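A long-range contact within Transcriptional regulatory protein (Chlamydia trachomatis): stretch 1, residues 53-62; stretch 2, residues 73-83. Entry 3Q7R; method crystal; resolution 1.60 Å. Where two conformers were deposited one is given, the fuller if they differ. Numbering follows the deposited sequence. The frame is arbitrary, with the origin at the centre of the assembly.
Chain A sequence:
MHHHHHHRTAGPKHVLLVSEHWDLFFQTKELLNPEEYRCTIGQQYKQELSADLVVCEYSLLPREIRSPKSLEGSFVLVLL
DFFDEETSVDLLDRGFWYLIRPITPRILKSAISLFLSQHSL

Stretch 1 (53-62) LVVCEYSLLP
Stretch 2 (73-83) GSFVLVLLDFF

Two neighbouring parallel strands, 53-57 and 75-80, form the contact; their axes approach to 4.6 Å, their N-to-C directions differ by 24°, and the two stretches together bury 764 Å². The register pairs Leu 53 with Phe 75, Val 54 with Val 76, Val 55 with Leu 77, Cys 56 with Val 78 and Glu 57 with Leu 79, at CA-CA distances of 4.6-4.9 Å. Leu 53, Val 55, Glu 57, Phe 75, Leu 77 and Leu 79 project to one face of the sheet, Val 54, Cys 56, Val 76 and Val 78 to the other. Val 54, Val 55, Val 76 and Val 78 are all buried, and their beta-branched type favours extended strands.

Leu 53 (phi/psi -139/134, chi1 t, chi2 p) begins the ladder; its CD1 lies 3.9 Å from Phe 75 CB and 4.2 Å from Leu 77 CB, while the ring of Phe 75 (-69/156, chi1 m, chi2 -74°) leads away.

Val 54 (-109/126, t) uses both backbone polar groups: its N donates to Phe 75 O at 2.8 Å, nearly linear at 174°, and its O accepts from Leu 77 N at 2.9 Å. The same carbonyl O receives a CA-H...O contact from Val 76 CA at 3.2 Å. Val 54 CB is 4.2 Å from Val 76 CG2 (Val 76 -131/127, t), and Val 54 CG2 is 4.0 Å from Ser 74 CB (Ser 74 -67/145, m).

Val 55 (-105/114, t) sends its CA to within 3.2 Å of Leu 77 O and sets its CG1 3.7 Å from Leu 79 CG, a buried apolar fit of branched side chains; Leu 77 is -112/134, t, p, and Leu 79 -107/121, m, t.

Cys 56 (-121/131, t) repeats the pattern of Val 54: its N donates to Leu 77 O at 2.8 Å and its O accepts from Leu 79 N at 2.9 Å. Small and buried among the valines of its face, it places CB 4.3 Å from Val 76 CG1.

Glu 57 (-58/138, m, m, chi3 -3°) is buried, a costly place for an unpaired carboxylate, but both its oxygens are hydrogen-bonded elsewhere in the structure. Its OE1 stands 4.5 Å from Asp 81 OD1, a proximity of like charges.

Tyr 58 (-57/-39) turns the chain into a 3-10 segment, 58-60, but its N still donates to Leu 79 O at 2.8 Å, the last rung. Partly exposed, its side chain (chi1 t, chi2 75°) offers a broad ring face to Leu 80 CD2, 4.0 Å from the Tyr 58 ring centroid, and has Val 78 CG1 at the ring edge. Leu 80 (-108/140, chi1 -94°, chi2 t) starts away from stretch 1, but its end returns. Phe 82 (-148/166, p, chi2 86°) meets the tyrosine obliquely, ring centroids 6.0 Å apart.

Ser 59 (-62/-12, m) is exposed; Leu 60 (-113/3, m, t) makes no contact.

Leu 61 (-93/112, t, p), buried, points back toward stretch 2 as an apolar cover, with CD2 3.8 Å from Val 78 CG2 (Val 78 -105/139, t).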

# COMPACT_ATOMS: atom_id res chain seq x y z
N LEU A 53 10.40 -5.59 8.01
CA LEU A 53 9.90 -4.94 6.78
C LEU A 53 11.12 -4.42 6.03
O LEU A 53 12.00 -3.81 6.63
CB LEU A 53 8.99 -3.79 7.12
CG LEU A 53 8.58 -2.89 5.95
CD1 LEU A 53 7.70 -3.67 4.97
CD2 LEU A 53 7.83 -1.66 6.54
N VAL A 54 11.18 -4.67 4.73
CA VAL A 54 12.17 -3.99 3.87
C VAL A 54 11.43 -3.00 2.99
O VAL A 54 10.46 -3.38 2.34
CB VAL A 54 12.91 -5.00 2.96
CG1 VAL A 54 13.91 -4.24 2.06
CG2 VAL A 54 13.63 -6.02 3.87
N VAL A 55 11.85 -1.74 3.01
CA VAL A 55 11.19 -0.69 2.18
C VAL A 55 12.19 -0.47 1.06
O VAL A 55 13.32 -0.10 1.33
CB VAL A 55 11.01 0.59 2.99
CG1 VAL A 55 10.40 1.67 2.08
CG2 VAL A 55 10.04 0.34 4.15
N CYS A 56 11.81 -0.81 -0.19
CA CYS A 56 12.82 -0.79 -1.26
C CYS A 56 12.45 0.15 -2.39
O CYS A 56 11.34 0.06 -2.89
CB CYS A 56 12.90 -2.21 -1.85
SG CYS A 56 14.29 -2.44 -3.01
N GLU A 57 13.38 1.00 -2.80
CA GLU A 57 13.15 1.78 -3.99
C GLU A 57 12.88 0.87 -5.21
O GLU A 57 13.59 -0.14 -5.43
CB GLU A 57 14.42 2.57 -4.33
CG GLU A 57 14.72 3.62 -3.28
CD GLU A 57 13.78 4.79 -3.34
OE1 GLU A 57 12.90 4.87 -4.22
OE2 GLU A 57 13.87 5.66 -2.44
N TYR A 58 11.90 1.24 -6.03
CA TYR A 58 11.65 0.45 -7.23
C TYR A 58 12.92 0.36 -8.10
O TYR A 58 13.21 -0.68 -8.70
CB TYR A 58 10.50 1.07 -8.01
CG TYR A 58 10.12 0.25 -9.24
CD1 TYR A 58 9.41 -0.96 -9.08
CD2 TYR A 58 10.47 0.68 -10.50
CE1 TYR A 58 9.05 -1.72 -10.21
CE2 TYR A 58 10.13 -0.09 -11.64
CZ TYR A 58 9.39 -1.26 -11.45
OH TYR A 58 9.03 -2.01 -12.59
N SER A 59 13.68 1.45 -8.20
CA SER A 59 14.92 1.38 -8.95
C SER A 59 15.95 0.40 -8.42
O SER A 59 16.94 0.12 -9.14
CB SER A 59 15.58 2.75 -9.08
OG SER A 59 14.77 3.68 -9.84
N LEU A 60 15.76 -0.12 -7.20
CA LEU A 60 16.68 -1.08 -6.60
C LEU A 60 16.02 -2.44 -6.47
O LEU A 60 16.64 -3.39 -5.96
CB LEU A 60 17.20 -0.60 -5.27
CG LEU A 60 18.07 0.66 -5.38
CD1 LEU A 60 18.36 1.26 -3.98
CD2 LEU A 60 19.34 0.29 -6.15
N LEU A 61 14.77 -2.56 -6.95
CA LEU A 61 14.01 -3.82 -6.74
C LEU A 61 14.22 -4.75 -7.95
O LEU A 61 13.83 -4.42 -9.07
CB LEU A 61 12.53 -3.53 -6.66
CG LEU A 61 11.73 -4.78 -6.25
CD1 LEU A 61 11.86 -5.19 -4.79
CD2 LEU A 61 10.24 -4.44 -6.56
N PRO A 62 14.91 -5.85 -7.78
CA PRO A 62 15.05 -6.75 -8.96
C PRO A 62 13.70 -7.13 -9.57
O PRO A 62 12.72 -7.39 -8.88
CB PRO A 62 15.65 -8.03 -8.35
CG PRO A 62 16.37 -7.55 -7.11
CD PRO A 62 15.46 -6.46 -6.56
N GLY A 73 9.46 -14.96 4.87
CA GLY A 73 10.53 -13.99 4.98
C GLY A 73 9.98 -12.60 5.33
O GLY A 73 8.86 -12.48 5.76
N SER A 74 10.80 -11.57 5.09
CA SER A 74 10.43 -10.18 5.37
C SER A 74 9.31 -9.70 4.44
O SER A 74 9.29 -10.06 3.27
CB SER A 74 11.64 -9.25 5.12
OG SER A 74 12.81 -9.62 5.84
N PHE A 75 8.41 -8.84 4.95
CA PHE A 75 7.53 -8.10 4.05
C PHE A 75 8.36 -7.07 3.27
O PHE A 75 9.43 -6.66 3.72
CB PHE A 75 6.48 -7.34 4.87
CG PHE A 75 5.61 -8.23 5.69
CD1 PHE A 75 4.63 -8.96 5.04
CD2 PHE A 75 5.74 -8.31 7.06
CE1 PHE A 75 3.79 -9.81 5.77
CE2 PHE A 75 4.90 -9.15 7.79
CZ PHE A 75 3.92 -9.89 7.12
N VAL A 76 7.85 -6.69 2.10
CA VAL A 76 8.51 -5.62 1.29
C VAL A 76 7.52 -4.56 0.83
O VAL A 76 6.47 -4.91 0.26
CB VAL A 76 9.22 -6.22 0.06
CG1 VAL A 76 9.82 -5.07 -0.78
CG2 VAL A 76 10.37 -7.21 0.47
N LEU A 77 7.81 -3.28 1.11
CA LEU A 77 6.99 -2.18 0.60
C LEU A 77 7.86 -1.45 -0.40
O LEU A 77 9.03 -1.16 -0.08
CB LEU A 77 6.65 -1.22 1.77
CG LEU A 77 5.98 0.13 1.42
CD1 LEU A 77 4.56 -0.11 0.93
CD2 LEU A 77 5.95 1.01 2.68
N VAL A 78 7.30 -1.13 -1.56
CA VAL A 78 8.10 -0.57 -2.65
C VAL A 78 7.85 0.94 -2.81
O VAL A 78 6.72 1.40 -2.68
CB VAL A 78 7.78 -1.31 -3.94
CG1 VAL A 78 8.39 -0.61 -5.14
CG2 VAL A 78 8.22 -2.76 -3.83
N LEU A 79 8.91 1.71 -3.05
CA LEU A 79 8.78 3.15 -3.27
C LEU A 79 9.00 3.45 -4.75
O LEU A 79 10.06 3.15 -5.30
CB LEU A 79 9.80 3.94 -2.47
CG LEU A 79 9.85 3.61 -0.98
CD1 LEU A 79 10.86 4.63 -0.30
CD2 LEU A 79 8.42 3.70 -0.38
N LEU A 80 8.00 4.05 -5.38
CA LEU A 80 8.05 4.30 -6.85
C LEU A 80 8.24 5.79 -7.15
O LEU A 80 7.60 6.62 -6.53
CB LEU A 80 6.71 3.94 -7.51
CG LEU A 80 6.66 2.55 -8.06
CD1 LEU A 80 5.22 2.13 -8.33
CD2 LEU A 80 7.42 2.53 -9.42
N ASP A 81 9.06 6.11 -8.14
CA ASP A 81 9.18 7.54 -8.53
C ASP A 81 7.99 8.02 -9.35
O ASP A 81 7.79 9.26 -9.46
CB ASP A 81 10.40 7.74 -9.44
CG ASP A 81 11.73 7.58 -8.72
OD1 ASP A 81 11.82 7.75 -7.49
OD2 ASP A 81 12.76 7.45 -9.45
N PHE A 82 7.26 7.12 -9.98
CA PHE A 82 6.34 7.51 -11.06
C PHE A 82 5.13 6.57 -11.08
O PHE A 82 5.17 5.45 -10.53
CB PHE A 82 7.07 7.39 -12.44
CG PHE A 82 7.58 5.98 -12.69
CD1 PHE A 82 6.74 5.03 -13.24
CD2 PHE A 82 8.91 5.60 -12.32
CE1 PHE A 82 7.17 3.70 -13.41
CE2 PHE A 82 9.34 4.30 -12.44
CZ PHE A 82 8.48 3.33 -13.01
N PHE A 83 4.11 7.01 -11.81
CA PHE A 83 2.96 6.20 -12.14
C PHE A 83 3.08 5.65 -13.56
O PHE A 83 3.30 6.42 -14.54
CB PHE A 83 1.68 7.03 -12.10
CG PHE A 83 0.51 6.26 -12.62
CD1 PHE A 83 -0.06 5.28 -11.85
CD2 PHE A 83 0.07 6.43 -13.89
CE1 PHE A 83 -1.11 4.54 -12.32
CE2 PHE A 83 -0.98 5.69 -14.37
CZ PHE A 83 -1.53 4.71 -13.59